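Endoglucanase A (Clostridium longisporum, PDB 6Q1I) hydrolyses internal beta-1,4-glucosidic linkages in cellulose, lichenan and cereal beta-glucans, also acting on xylan, through a family 5 glycoside hydrolase catalytic domain. Local coordinates at residues 33-38 with 49-54; 42-47 with 90-95; 72-77 with 98-103; 86-91 with 139-144; 130-135 with 182-187. One frame throughout, in Å; residues are numbered along the deposited sequence. Where two conformers were deposited one is given.

From the N terminus, interaction 1 opens in the loop after strand 23-27 and closes after helix 44-48, drawing together the two flanks of that short helix. Interaction 2 starts on that helix, between the two segments of interaction 1, and ends on helix 90-105, beyond them, so the two cross. Interaction 3 crosses interaction 2 and packs strand 71-74 against later turns of helix 90-105, within one beta-alpha-beta unit. Interaction 4 shares Glu90 and Glu91 with interaction 2, crosses interaction 3, and reaches helix 128-145. Interaction 5 crosses interaction 4 and joins helix 128-145 to helix 175-194. None nests; the crossings run in sequence from the loop after the first strand to the helix after the fourth.

Interaction 1 of 5, residues 33-38 with 49-54; sequences AKITNL and TGWGNP
The indole of Trp51 lies across the backbone of residues 33-34, joining the two loops that flank helix 44-48, in the connection after the first barrel strand 23-27. Ala33 CA sits over the six-membered ring, 3.8 Å from its centroid and 17° off the normal, a CH-pi contact. Beside it, on the same face, Lys34 N stands 3.4 Å from Trp51 CZ2, while Ala33 CB lies against the CG-CD2 side, 3.6 Å from Trp51 CD2. Ile35 reaches the pyrrole side with its tip, CD1 lying 3.5 Å from Trp51 CD1; this methyl also comes 3.7 Å from Gly50 C, where Gly50 carries no side chain. A water in the indole plane accepts from Trp51 NE1 at 2.8 Å and donates to Lys34 O at 3.2 Å. A type I turn from Thr49 to Gly52, closed by Gly52 N to Thr49 O, sets the Trp51 backbone. Lys34 leads its ammonium away to a salt bridge with Glu80 and hydrogen bonds with His116 O and Asn119. The Trp51 side chain is about 10 Å from that of Gln284, which replaces the probable nucleophile. The direct contact is thus dispersive, with a water supplying the polar link and satisfying the indole N-H.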
# COMPACT_ATOMS: atom_id res chain seq x y z
N ALA A 33 3.81 8.79 -8.15
CA ALA A 33 3.59 10.21 -8.40
C ALA A 33 2.76 10.38 -9.66
O ALA A 33 3.12 9.88 -10.73
CB ALA A 33 4.93 10.94 -8.52
N LYS A 34 1.63 11.08 -9.54
CA LYS A 34 0.66 11.18 -10.62
C LYS A 34 0.94 12.46 -11.39
O LYS A 34 0.55 13.55 -10.95
CB LYS A 34 -0.76 11.14 -10.08
CG LYS A 34 -1.81 11.06 -11.18
CD LYS A 34 -3.23 11.11 -10.62
CE LYS A 34 -4.26 10.89 -11.71
NZ LYS A 34 -4.14 9.56 -12.35
N ILE A 35 1.62 12.32 -12.51
CA ILE A 35 2.09 13.45 -13.30
C ILE A 35 1.29 13.45 -14.59
O ILE A 35 1.48 12.58 -15.45
CB ILE A 35 3.60 13.38 -13.58
CG1 ILE A 35 4.38 13.00 -12.32
CG2 ILE A 35 4.09 14.71 -14.15
CD1 ILE A 35 4.21 13.94 -11.16
N THR A 36 0.40 14.43 -14.73
CA THR A 36 -0.57 14.43 -15.81
C THR A 36 -0.29 15.48 -16.88
O THR A 36 -1.15 15.73 -17.73
CB THR A 36 -1.97 14.62 -15.22
OG1 THR A 36 -2.03 15.90 -14.57
CG2 THR A 36 -2.30 13.52 -14.22
N ASN A 37 0.89 16.11 -16.86
CA ASN A 37 1.26 17.11 -17.86
C ASN A 37 2.36 16.62 -18.79
O ASN A 37 2.99 17.43 -19.48
CB ASN A 37 1.70 18.42 -17.19
CG ASN A 37 2.95 18.26 -16.37
OD1 ASN A 37 3.20 17.21 -15.81
ND2 ASN A 37 3.75 19.32 -16.31
N LEU A 38 2.61 15.31 -18.84
CA LEU A 38 3.66 14.74 -19.65
C LEU A 38 3.03 14.07 -20.88
O LEU A 38 2.20 14.72 -21.52
CB LEU A 38 4.53 13.82 -18.78
CG LEU A 38 5.22 14.53 -17.62
CD1 LEU A 38 5.99 13.52 -16.77
CD2 LEU A 38 6.15 15.62 -18.13
N THR A 49 10.49 11.26 -10.61
CA THR A 49 11.00 12.44 -9.92
C THR A 49 10.01 13.60 -9.93
O THR A 49 10.35 14.69 -9.45
CB THR A 49 12.33 12.89 -10.53
OG1 THR A 49 12.13 13.36 -11.87
CG2 THR A 49 13.36 11.77 -10.52
N GLY A 50 8.80 13.40 -10.45
CA GLY A 50 7.88 14.50 -10.68
C GLY A 50 7.31 15.15 -9.44
O GLY A 50 6.79 16.26 -9.53
N TRP A 51 7.35 14.45 -8.30
CA TRP A 51 6.92 15.01 -7.02
C TRP A 51 8.11 15.31 -6.11
O TRP A 51 7.96 15.39 -4.89
CB TRP A 51 5.88 14.13 -6.35
CG TRP A 51 4.49 14.28 -6.92
CD1 TRP A 51 4.09 15.17 -7.88
CD2 TRP A 51 3.33 13.54 -6.56
NE1 TRP A 51 2.75 15.02 -8.14
CE2 TRP A 51 2.26 14.02 -7.34
CE3 TRP A 51 3.08 12.49 -5.66
CZ2 TRP A 51 0.96 13.51 -7.23
CZ3 TRP A 51 1.81 11.99 -5.56
CH2 TRP A 51 0.77 12.49 -6.34
N GLY A 52 9.29 15.51 -6.70
CA GLY A 52 10.42 16.04 -5.97
C GLY A 52 11.34 15.01 -5.35
O GLY A 52 12.31 15.39 -4.67
N ASN A 53 11.08 13.74 -5.55
CA ASN A 53 12.01 12.76 -5.00
C ASN A 53 13.10 12.42 -6.01
O ASN A 53 12.89 12.52 -7.22
CB ASN A 53 11.24 11.51 -4.57
CG ASN A 53 10.56 11.72 -3.24
OD1 ASN A 53 11.05 12.48 -2.41
ND2 ASN A 53 9.42 11.10 -3.03
N PRO A 54 14.29 12.05 -5.53
CA PRO A 54 15.38 11.71 -6.43
C PRO A 54 15.16 10.33 -7.04
O PRO A 54 14.39 9.51 -6.53
CB PRO A 54 16.61 11.71 -5.51
CG PRO A 54 16.06 11.30 -4.18
CD PRO A 54 14.68 11.92 -4.11
O HOH W 1 1.12 16.47 -9.88

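Interaction 2 of 5, residues 42-47 with 90-95; sequences TSPISF and EEWVKR
Pro44 lays its ring along the opening turns of helix 90-105, CG resting 3.4 Å from Glu91 O and CB 3.8 Å from Arg95 CB. The site is on the outside of the (beta/alpha)8 barrel, where the short helix 44-48, inserted in the loop after strand 23-27, meets the helix that follows strand 71-74. Proline occupies the first turn of its own helix, with Ser43 just before it as N-cap: Ser43 OG accepts from Ile45 N at 152°. The same CB also lies 3.6 Å from Trp92 CE3, between Trp92 and Arg95. Trp92, its CG anti to the backbone N (chi1 179°), swings the indole toward the short helix, and its outer corner CZ3 comes 3.9 Å from Phe47 CB. The Phe47 and Trp92 rings meet obliquely, planes 63° apart. Beyond the pair, His81 stacks on Trp92 and also meets Phe47, so the two helices share an aromatic cluster. Arg95 runs out past Ile45, bent at chi2, and its guanidinium is occupied by Glu48, through a salt bridge from NE, and by Thr56 O, through NH2. The Ile45 side chain crosses that of Arg95 at about a right angle, its CD1 4.0 Å from Arg95 NE.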
# COMPACT_ATOMS: atom_id res chain seq x y z
N THR A 42 6.77 9.68 -22.53
CA THR A 42 7.81 10.42 -21.85
C THR A 42 8.61 9.47 -20.96
O THR A 42 8.09 8.46 -20.47
CB THR A 42 7.17 11.55 -21.03
OG1 THR A 42 6.53 12.48 -21.92
CG2 THR A 42 8.17 12.29 -20.19
N SER A 43 9.89 9.79 -20.77
CA SER A 43 10.79 8.98 -19.96
C SER A 43 10.18 8.65 -18.60
O SER A 43 9.59 9.53 -17.95
CB SER A 43 12.07 9.78 -19.69
OG SER A 43 12.82 9.20 -18.62
N PRO A 44 10.38 7.43 -18.10
CA PRO A 44 9.89 7.11 -16.75
C PRO A 44 10.41 8.04 -15.68
O PRO A 44 9.73 8.26 -14.67
CB PRO A 44 10.39 5.67 -16.54
CG PRO A 44 10.46 5.10 -17.92
CD PRO A 44 10.92 6.25 -18.79
N ILE A 45 11.62 8.58 -15.86
CA ILE A 45 12.25 9.34 -14.79
C ILE A 45 11.52 10.66 -14.57
O ILE A 45 11.51 11.20 -13.46
CB ILE A 45 13.75 9.54 -15.08
CG1 ILE A 45 14.39 8.21 -15.46
CG2 ILE A 45 14.43 10.18 -13.89
CD1 ILE A 45 14.15 7.09 -14.44
N SER A 46 10.89 11.20 -15.62
CA SER A 46 10.10 12.41 -15.48
C SER A 46 8.94 12.21 -14.52
O SER A 46 8.52 13.15 -13.84
CB SER A 46 9.56 12.83 -16.84
OG SER A 46 10.61 13.02 -17.76
N PHE A 47 8.38 11.00 -14.48
CA PHE A 47 7.30 10.68 -13.54
C PHE A 47 7.87 10.38 -12.16
O PHE A 47 7.41 10.95 -11.16
CB PHE A 47 6.54 9.47 -14.06
CG PHE A 47 5.81 9.70 -15.37
CD1 PHE A 47 4.46 10.03 -15.37
CD2 PHE A 47 6.47 9.57 -16.58
CE1 PHE A 47 3.79 10.23 -16.56
CE2 PHE A 47 5.80 9.77 -17.77
CZ PHE A 47 4.45 10.10 -17.75
N GLU A 90 6.66 0.52 -22.84
CA GLU A 90 7.59 -0.54 -22.45
C GLU A 90 8.73 -0.02 -21.58
O GLU A 90 9.22 -0.74 -20.72
CB GLU A 90 8.15 -1.21 -23.69
CG GLU A 90 7.18 -2.21 -24.27
CD GLU A 90 7.44 -2.47 -25.73
OE1 GLU A 90 8.58 -2.22 -26.17
OE2 GLU A 90 6.50 -2.92 -26.43
N GLU A 91 9.16 1.22 -21.80
CA GLU A 91 10.19 1.79 -20.93
C GLU A 91 9.67 1.95 -19.50
O GLU A 91 10.43 1.75 -18.54
CB GLU A 91 10.69 3.11 -21.51
CG GLU A 91 11.61 2.92 -22.72
CD GLU A 91 12.91 2.17 -22.39
OE1 GLU A 91 13.52 2.42 -21.32
OE2 GLU A 91 13.34 1.32 -23.21
N TRP A 92 8.39 2.31 -19.34
CA TRP A 92 7.80 2.37 -18.01
C TRP A 92 7.86 1.02 -17.32
O TRP A 92 8.32 0.89 -16.18
CB TRP A 92 6.36 2.88 -18.08
CG TRP A 92 5.73 2.94 -16.73
CD1 TRP A 92 4.75 2.13 -16.24
CD2 TRP A 92 6.06 3.85 -15.67
NE1 TRP A 92 4.44 2.49 -14.94
CE2 TRP A 92 5.24 3.54 -14.57
CE3 TRP A 92 6.98 4.90 -15.54
CZ2 TRP A 92 5.31 4.24 -13.37
CZ3 TRP A 92 7.05 5.58 -14.35
CH2 TRP A 92 6.22 5.25 -13.28
N VAL A 93 7.38 -0.02 -18.00
CA VAL A 93 7.42 -1.36 -17.42
C VAL A 93 8.84 -1.74 -17.04
O VAL A 93 9.08 -2.31 -15.97
CB VAL A 93 6.78 -2.38 -18.38
CG1 VAL A 93 6.93 -3.80 -17.84
CG2 VAL A 93 5.33 -2.04 -18.62
N LYS A 94 9.81 -1.44 -17.91
CA LYS A 94 11.20 -1.78 -17.63
C LYS A 94 11.71 -1.08 -16.37
O LYS A 94 12.46 -1.67 -15.58
CB LYS A 94 12.06 -1.41 -18.84
CG LYS A 94 13.52 -1.78 -18.75
CD LYS A 94 14.24 -1.51 -20.07
CE LYS A 94 15.65 -2.09 -20.05
NZ LYS A 94 16.09 -2.54 -21.40
N ARG A 95 11.32 0.18 -16.15
CA ARG A 95 11.78 0.89 -14.96
C ARG A 95 11.13 0.34 -13.69
O ARG A 95 11.80 0.14 -12.68
CB ARG A 95 11.53 2.39 -15.09
CG ARG A 95 11.93 3.19 -13.85
CD ARG A 95 13.43 3.09 -13.56
NE ARG A 95 13.75 3.77 -12.31
CZ ARG A 95 14.81 3.52 -11.56
NH1 ARG A 95 15.73 2.64 -11.95
NH2 ARG A 95 14.95 4.17 -10.42

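Interaction 3 of 5, residues 72-77 with 98-103; sequences IRIPTT and EVVDYC
Ile74 points its CB from the barrel wall toward helix 90-105. From there CG1 turns anti to the carbonyl carbon (chi1 -56°), and the nearly straight chi2 of 175° carries CD1 outward to the helix. This methyl, in one of two deposited conformers, meets Val100 CG2 at 3.6 Å. It also reaches Val100 CA, Cys103 SG and Val99 CG1, so one tip touches three residues within about one helical turn. Two residues earlier, Ile72 approaches the same sulfur with both branches, CG2 at 3.9 Å and CD1 at 4.0 Å from Cys103 SG. Strand 72-74 and helix 98-103 run antiparallel at 177°, their axes 9.9 Å apart, as expected for the strand and returning helix of a beta-alpha-beta crossover in a TIM barrel; Val110 of the next strand packs on both Ile74 and Cys103. Arg73, between the two isoleucines, faces the opposite way, into the barrel, where it salt-bridges Glu156 and hydrogen-bonds Gln284, the changed residue at the probable nucleophile position. Past the strand, Thr76 OG1 donates to Ile74 O at 3.0 Å from above the carbonyl plane. The interface is buried aliphatic and sulfur surface, held by dispersion and the exclusion of water.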
# COMPACT_ATOMS: atom_id res chain seq x y z
N ILE A 72 8.84 -4.32 1.11
CA ILE A 72 8.71 -3.00 0.50
C ILE A 72 7.48 -3.00 -0.40
O ILE A 72 7.30 -3.91 -1.22
CB ILE A 72 9.98 -2.56 -0.26
CG1 ILE A 72 11.09 -2.26 0.76
CG2 ILE A 72 9.69 -1.35 -1.14
CD1 ILE A 72 12.37 -1.72 0.15
N ARG A 73 6.63 -2.00 -0.23
CA ARG A 73 5.53 -1.74 -1.16
C ARG A 73 6.00 -0.69 -2.16
O ARG A 73 6.59 0.32 -1.78
CB ARG A 73 4.29 -1.28 -0.40
CG ARG A 73 3.05 -0.99 -1.25
CD ARG A 73 1.84 -0.98 -0.39
NE ARG A 73 0.55 -0.60 -0.96
CZ ARG A 73 0.01 0.62 -0.92
NH1 ARG A 73 0.70 1.66 -0.46
NH2 ARG A 73 -1.24 0.81 -1.34
N ILE A 74 5.80 -1.00 -3.44
CA ILE A 74 6.17 -0.13 -4.55
C ILE A 74 4.86 0.41 -5.13
O ILE A 74 4.32 -0.15 -6.10
CB ILE A 74 7.00 -0.88 -5.61
CG1 ILE A 74 8.24 -1.50 -4.97
CG2 ILE A 74 7.39 0.07 -6.76
CD1 ILE A 74 9.06 -2.36 -5.91
N PRO A 75 4.31 1.47 -4.56
CA PRO A 75 3.07 2.03 -5.12
C PRO A 75 3.37 2.57 -6.52
O PRO A 75 4.37 3.26 -6.73
CB PRO A 75 2.70 3.13 -4.12
CG PRO A 75 4.02 3.55 -3.53
CD PRO A 75 4.83 2.28 -3.44
N THR A 76 2.53 2.21 -7.48
CA THR A 76 2.80 2.50 -8.89
C THR A 76 1.53 2.99 -9.56
O THR A 76 0.49 2.32 -9.50
CB THR A 76 3.34 1.25 -9.60
OG1 THR A 76 4.51 0.78 -8.93
CG2 THR A 76 3.70 1.56 -11.04
N THR A 77 1.61 4.17 -10.18
CA THR A 77 0.49 4.75 -10.93
C THR A 77 0.72 4.50 -12.41
O THR A 77 1.77 4.87 -12.95
CB THR A 77 0.35 6.24 -10.60
OG1 THR A 77 0.01 6.36 -9.21
CG2 THR A 77 -0.72 6.91 -11.47
N GLU A 98 12.93 -2.80 -12.85
CA GLU A 98 14.24 -2.61 -12.25
C GLU A 98 14.13 -2.30 -10.76
O GLU A 98 14.92 -2.82 -9.95
CB GLU A 98 15.02 -1.53 -13.00
CG GLU A 98 16.46 -1.30 -12.48
CD GLU A 98 17.50 -2.35 -12.94
OE1 GLU A 98 17.14 -3.34 -13.60
OE2 GLU A 98 18.70 -2.16 -12.63
N VAL A 99 13.17 -1.47 -10.37
CA VAL A 99 12.99 -1.15 -8.95
C VAL A 99 12.49 -2.37 -8.18
O VAL A 99 12.97 -2.66 -7.08
CB VAL A 99 12.06 0.07 -8.79
CG1 VAL A 99 11.76 0.32 -7.33
CG2 VAL A 99 12.70 1.30 -9.42
N VAL A 100 11.55 -3.12 -8.76
CA VAL A 100 11.15 -4.39 -8.17
C VAL A 100 12.36 -5.30 -7.98
O VAL A 100 12.53 -5.92 -6.93
CB VAL A 100 10.06 -5.06 -9.02
CG1 VAL A 100 9.85 -6.53 -8.61
CG2 VAL A 100 8.75 -4.29 -8.94
N ASP A 101 13.24 -5.37 -8.99
CA ASP A 101 14.41 -6.23 -8.90
C ASP A 101 15.37 -5.80 -7.78
O ASP A 101 15.98 -6.67 -7.13
CB ASP A 101 15.15 -6.29 -10.24
CG ASP A 101 14.45 -7.17 -11.28
OD1 ASP A 101 13.67 -8.07 -10.91
OD2 ASP A 101 14.71 -6.99 -12.49
N TYR A 102 15.54 -4.49 -7.54
CA TYR A 102 16.35 -4.06 -6.40
C TYR A 102 15.86 -4.75 -5.13
O TYR A 102 16.65 -5.22 -4.31
CB TYR A 102 16.27 -2.55 -6.17
CG TYR A 102 16.77 -1.61 -7.24
CD1 TYR A 102 17.67 -2.00 -8.21
CD2 TYR A 102 16.34 -0.29 -7.25
CE1 TYR A 102 18.11 -1.10 -9.19
CE2 TYR A 102 16.76 0.60 -8.19
CZ TYR A 102 17.64 0.20 -9.16
OH TYR A 102 18.01 1.14 -10.09
N CYS A 103 14.54 -4.77 -4.95
CA CYS A 103 13.93 -5.26 -3.72
C CYS A 103 13.97 -6.78 -3.65
O CYS A 103 14.32 -7.36 -2.61
CB CYS A 103 12.48 -4.78 -3.66
SG CYS A 103 12.27 -2.98 -3.63

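Interaction 4 of 5, residues 86-91 with 139-144; sequences NKLNEE and WTQISE
The turn leading into helix 90-105 is held by the side-chain amide of Gln141, on the neighbouring helix 128-145. Gln141 extends beyond CG (chi2 172°) so that its flat amide reaches two backbone groups of residues 86-88 at once. NE2 donates to Asn86 O at 2.8 Å, nearly within its own amide plane. OE1 accepts from Leu88 N, also at 2.8 Å, along a lone pair and almost perfectly straight at 178°. With both ends gripped, the rotation of the amide is fixed, and NE2 also donates to Thr137 O, one turn back on its own helix. Both helices belong to the outer layer of the (beta/alpha)8 barrel, so the pair of bonds ties consecutive barrel helices together at the N-terminal end of the first. Nearer the helix, Leu88 CD1 lies 3.9 Å from Gln141 CB and 4.3 Å from Ile142 CG1. The Lys87 side chain crosses that of Gln141 at about a right angle, Lys87 CG 3.9 Å from Gln141 OE1. Asn89 follows as N-cap, its OD1 accepting from Trp92 N.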
# COMPACT_ATOMS: atom_id res chain seq x y z
N ASN A 86 -4.64 1.31 -24.85
CA ASN A 86 -4.43 0.73 -23.53
C ASN A 86 -3.23 -0.21 -23.48
O ASN A 86 -3.20 -1.13 -22.67
CB ASN A 86 -5.70 0.05 -23.00
CG ASN A 86 -6.76 1.05 -22.59
OD1 ASN A 86 -6.45 2.15 -22.12
ND2 ASN A 86 -8.02 0.67 -22.76
N LYS A 87 -2.21 0.04 -24.31
CA LYS A 87 -0.95 -0.68 -24.20
C LYS A 87 0.02 0.13 -23.34
O LYS A 87 0.18 1.34 -23.54
CB LYS A 87 -0.32 -0.93 -25.58
CG LYS A 87 0.95 -1.79 -25.52
CD LYS A 87 1.45 -2.22 -26.89
CE LYS A 87 2.38 -1.19 -27.50
NZ LYS A 87 2.69 -1.50 -28.94
N LEU A 88 0.65 -0.54 -22.38
CA LEU A 88 1.62 0.12 -21.51
C LEU A 88 2.89 0.44 -22.27
O LEU A 88 3.39 -0.37 -23.06
CB LEU A 88 2.01 -0.77 -20.34
CG LEU A 88 1.05 -0.81 -19.16
CD1 LEU A 88 1.48 -1.89 -18.16
CD2 LEU A 88 0.95 0.53 -18.47
N ASN A 89 3.44 1.61 -22.00
CA ASN A 89 4.75 1.97 -22.51
C ASN A 89 5.80 1.02 -21.95
O ASN A 89 5.86 0.76 -20.75
CB ASN A 89 5.06 3.40 -22.11
CG ASN A 89 6.44 3.82 -22.52
OD1 ASN A 89 7.41 3.62 -21.80
ND2 ASN A 89 6.55 4.40 -23.71
N GLU A 90 6.66 0.52 -22.84
CA GLU A 90 7.59 -0.54 -22.45
C GLU A 90 8.73 -0.02 -21.58
O GLU A 90 9.22 -0.74 -20.72
CB GLU A 90 8.15 -1.21 -23.69
CG GLU A 90 7.18 -2.21 -24.27
CD GLU A 90 7.44 -2.47 -25.73
OE1 GLU A 90 8.58 -2.22 -26.17
OE2 GLU A 90 6.50 -2.92 -26.43
N GLU A 91 9.16 1.22 -21.80
CA GLU A 91 10.19 1.79 -20.93
C GLU A 91 9.67 1.95 -19.50
O GLU A 91 10.43 1.75 -18.54
CB GLU A 91 10.69 3.11 -21.51
CG GLU A 91 11.61 2.92 -22.72
CD GLU A 91 12.91 2.17 -22.39
OE1 GLU A 91 13.52 2.42 -21.32
OE2 GLU A 91 13.34 1.32 -23.21
N TRP A 139 -4.13 -5.03 -15.88
CA TRP A 139 -3.63 -6.11 -15.03
C TRP A 139 -3.11 -7.29 -15.84
O TRP A 139 -2.18 -7.98 -15.40
CB TRP A 139 -4.67 -6.53 -13.97
CG TRP A 139 -4.42 -5.78 -12.70
CD1 TRP A 139 -5.20 -4.80 -12.15
CD2 TRP A 139 -3.27 -5.91 -11.86
NE1 TRP A 139 -4.59 -4.32 -11.00
CE2 TRP A 139 -3.41 -4.98 -10.81
CE3 TRP A 139 -2.13 -6.71 -11.91
CZ2 TRP A 139 -2.45 -4.84 -9.81
CZ3 TRP A 139 -1.18 -6.58 -10.92
CH2 TRP A 139 -1.34 -5.64 -9.88
N THR A 140 -3.66 -7.54 -17.03
CA THR A 140 -3.09 -8.57 -17.89
C THR A 140 -1.63 -8.26 -18.18
O THR A 140 -0.76 -9.13 -18.07
CB THR A 140 -3.89 -8.71 -19.18
OG1 THR A 140 -5.20 -9.18 -18.87
CG2 THR A 140 -3.25 -9.72 -20.13
N GLN A 141 -1.34 -7.00 -18.53
CA GLN A 141 0.01 -6.61 -18.92
C GLN A 141 0.96 -6.61 -17.73
O GLN A 141 2.10 -7.07 -17.85
CB GLN A 141 -0.03 -5.24 -19.60
CG GLN A 141 -0.71 -5.27 -20.96
CD GLN A 141 -0.90 -3.89 -21.52
OE1 GLN A 141 0.05 -3.25 -21.97
NE2 GLN A 141 -2.13 -3.41 -21.49
N ILE A 142 0.52 -6.10 -16.57
CA ILE A 142 1.38 -6.15 -15.39
C ILE A 142 1.69 -7.60 -15.05
O ILE A 142 2.84 -7.97 -14.79
CB ILE A 142 0.74 -5.43 -14.19
CG1 ILE A 142 0.45 -3.95 -14.47
CG2 ILE A 142 1.63 -5.56 -12.95
CD1 ILE A 142 -0.47 -3.31 -13.43
N SER A 143 0.66 -8.44 -15.03
CA SER A 143 0.82 -9.85 -14.67
C SER A 143 1.77 -10.57 -15.61
O SER A 143 2.60 -11.37 -15.18
CB SER A 143 -0.54 -10.55 -14.73
OG SER A 143 -1.40 -10.06 -13.72
N GLU A 144 1.62 -10.32 -16.91
CA GLU A 144 2.50 -10.95 -17.90
C GLU A 144 3.95 -10.53 -17.67
O GLU A 144 4.86 -11.36 -17.74
CB GLU A 144 2.04 -10.60 -19.32
CG GLU A 144 0.80 -11.38 -19.79
CD GLU A 144 0.22 -10.90 -21.13
OE1 GLU A 144 0.61 -9.82 -21.62
OE2 GLU A 144 -0.64 -11.63 -21.68

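Interaction 5 of 5, residues 130-135 with 182-187; sequences SVTPKL and NKYNAA
Val131 faces helix 175-194 and covers the phenol of Tyr184: its CG1 stands over one face, 3.8 Å from the ring centroid and 23° off the normal, a CH-pi contact, while CB lies 3.3 Å from Tyr184 OH. The hydroxyl bonds outside the two helices, to Ile122 O, which fixes the far end of the ring. Thr132 comes next and takes the edge, OG1 lying near the ring plane 3.5 Å from Tyr184 CE1; its own hydrogen bond goes to Glu128 O. The other branch, CG2, rests 3.9 Å from Ala187 CB. Helices 128-145 and 175-194 follow successive strands of the (beta/alpha)8 barrel and run side by side outside it; their segments 130-135 and 182-187 have axes 9.9 Å apart, crossing at -25°. Pro133 interrupts the backbone bonding of the first helix, which is kinked here. One turn beyond Val131, Leu135 (CG anti to the backbone N, chi1 -179°) reaches the base of the tyrosine, CD2 sitting 3.7 Å from Tyr184 O and 3.9 Å from Tyr184 CB.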
# COMPACT_ATOMS: atom_id res chain seq x y z
N SER A 130 -16.91 1.20 -18.78
CA SER A 130 -15.72 1.82 -19.33
C SER A 130 -14.47 1.53 -18.51
O SER A 130 -13.37 1.48 -19.06
CB SER A 130 -15.92 3.34 -19.46
OG SER A 130 -16.27 3.92 -18.23
N VAL A 131 -14.62 1.28 -17.22
CA VAL A 131 -13.48 1.00 -16.36
C VAL A 131 -13.02 -0.44 -16.51
O VAL A 131 -11.82 -0.71 -16.60
CB VAL A 131 -13.84 1.30 -14.89
CG1 VAL A 131 -12.71 0.87 -13.96
CG2 VAL A 131 -14.18 2.77 -14.72
N THR A 132 -13.96 -1.39 -16.50
CA THR A 132 -13.59 -2.79 -16.31
C THR A 132 -12.69 -3.32 -17.42
O THR A 132 -11.65 -3.92 -17.11
CB THR A 132 -14.84 -3.65 -16.09
OG1 THR A 132 -15.59 -3.13 -14.98
CG2 THR A 132 -14.45 -5.09 -15.80
N PRO A 133 -13.00 -3.13 -18.71
CA PRO A 133 -12.09 -3.67 -19.73
C PRO A 133 -10.70 -3.08 -19.65
O PRO A 133 -9.71 -3.78 -19.89
CB PRO A 133 -12.79 -3.34 -21.06
CG PRO A 133 -14.20 -3.00 -20.71
CD PRO A 133 -14.23 -2.54 -19.29
N LYS A 134 -10.60 -1.78 -19.34
CA LYS A 134 -9.31 -1.12 -19.26
C LYS A 134 -8.51 -1.62 -18.06
O LYS A 134 -7.32 -1.90 -18.18
CB LYS A 134 -9.53 0.39 -19.19
CG LYS A 134 -8.28 1.23 -19.05
CD LYS A 134 -8.63 2.70 -19.18
CE LYS A 134 -7.47 3.60 -18.82
NZ LYS A 134 -7.84 5.03 -19.04
N LEU A 135 -9.17 -1.78 -16.91
CA LEU A 135 -8.49 -2.31 -15.73
C LEU A 135 -8.01 -3.74 -15.97
O LEU A 135 -6.92 -4.11 -15.53
CB LEU A 135 -9.43 -2.24 -14.53
CG LEU A 135 -8.86 -2.73 -13.19
CD1 LEU A 135 -7.66 -1.91 -12.75
CD2 LEU A 135 -9.94 -2.71 -12.13
N ASN A 182 -15.74 -4.05 -5.09
CA ASN A 182 -15.59 -5.51 -5.06
C ASN A 182 -15.53 -6.08 -6.48
O ASN A 182 -14.75 -7.00 -6.75
CB ASN A 182 -16.75 -6.16 -4.30
CG ASN A 182 -16.62 -6.04 -2.80
OD1 ASN A 182 -15.54 -6.19 -2.24
ND2 ASN A 182 -17.75 -5.79 -2.15
N LYS A 183 -16.36 -5.55 -7.39
CA LYS A 183 -16.37 -6.05 -8.76
C LYS A 183 -15.08 -5.71 -9.50
O LYS A 183 -14.59 -6.53 -10.29
CB LYS A 183 -17.60 -5.50 -9.49
CG LYS A 183 -18.91 -6.07 -8.94
CD LYS A 183 -20.19 -5.45 -9.51
CE LYS A 183 -21.40 -6.30 -9.14
NZ LYS A 183 -22.71 -5.59 -9.29
N TYR A 184 -14.52 -4.52 -9.27
CA TYR A 184 -13.25 -4.18 -9.89
C TYR A 184 -12.13 -5.07 -9.35
O TYR A 184 -11.26 -5.52 -10.11
CB TYR A 184 -12.92 -2.71 -9.66
CG TYR A 184 -13.77 -1.69 -10.39
CD1 TYR A 184 -14.56 -2.03 -11.48
CD2 TYR A 184 -13.75 -0.35 -10.00
CE1 TYR A 184 -15.31 -1.08 -12.14
CE2 TYR A 184 -14.50 0.60 -10.67
CZ TYR A 184 -15.28 0.23 -11.73
OH TYR A 184 -16.06 1.15 -12.40
N ASN A 185 -12.10 -5.29 -8.03
CA ASN A 185 -11.10 -6.18 -7.45
C ASN A 185 -11.21 -7.58 -8.06
O ASN A 185 -10.19 -8.20 -8.39
CB ASN A 185 -11.28 -6.29 -5.93
CG ASN A 185 -10.76 -5.08 -5.17
OD1 ASN A 185 -9.89 -4.34 -5.64
ND2 ASN A 185 -11.27 -4.91 -3.96
N ALA A 186 -12.44 -8.10 -8.19
CA ALA A 186 -12.63 -9.44 -8.74
C ALA A 186 -12.20 -9.50 -10.20
O ALA A 186 -11.63 -10.50 -10.65
CB ALA A 186 -14.09 -9.87 -8.59
N ALA A 187 -12.47 -8.43 -10.96
CA ALA A 187 -12.08 -8.40 -12.37
C ALA A 187 -10.57 -8.36 -12.51
O ALA A 187 -10.01 -9.05 -13.38
CB ALA A 187 -12.70 -7.18 -13.06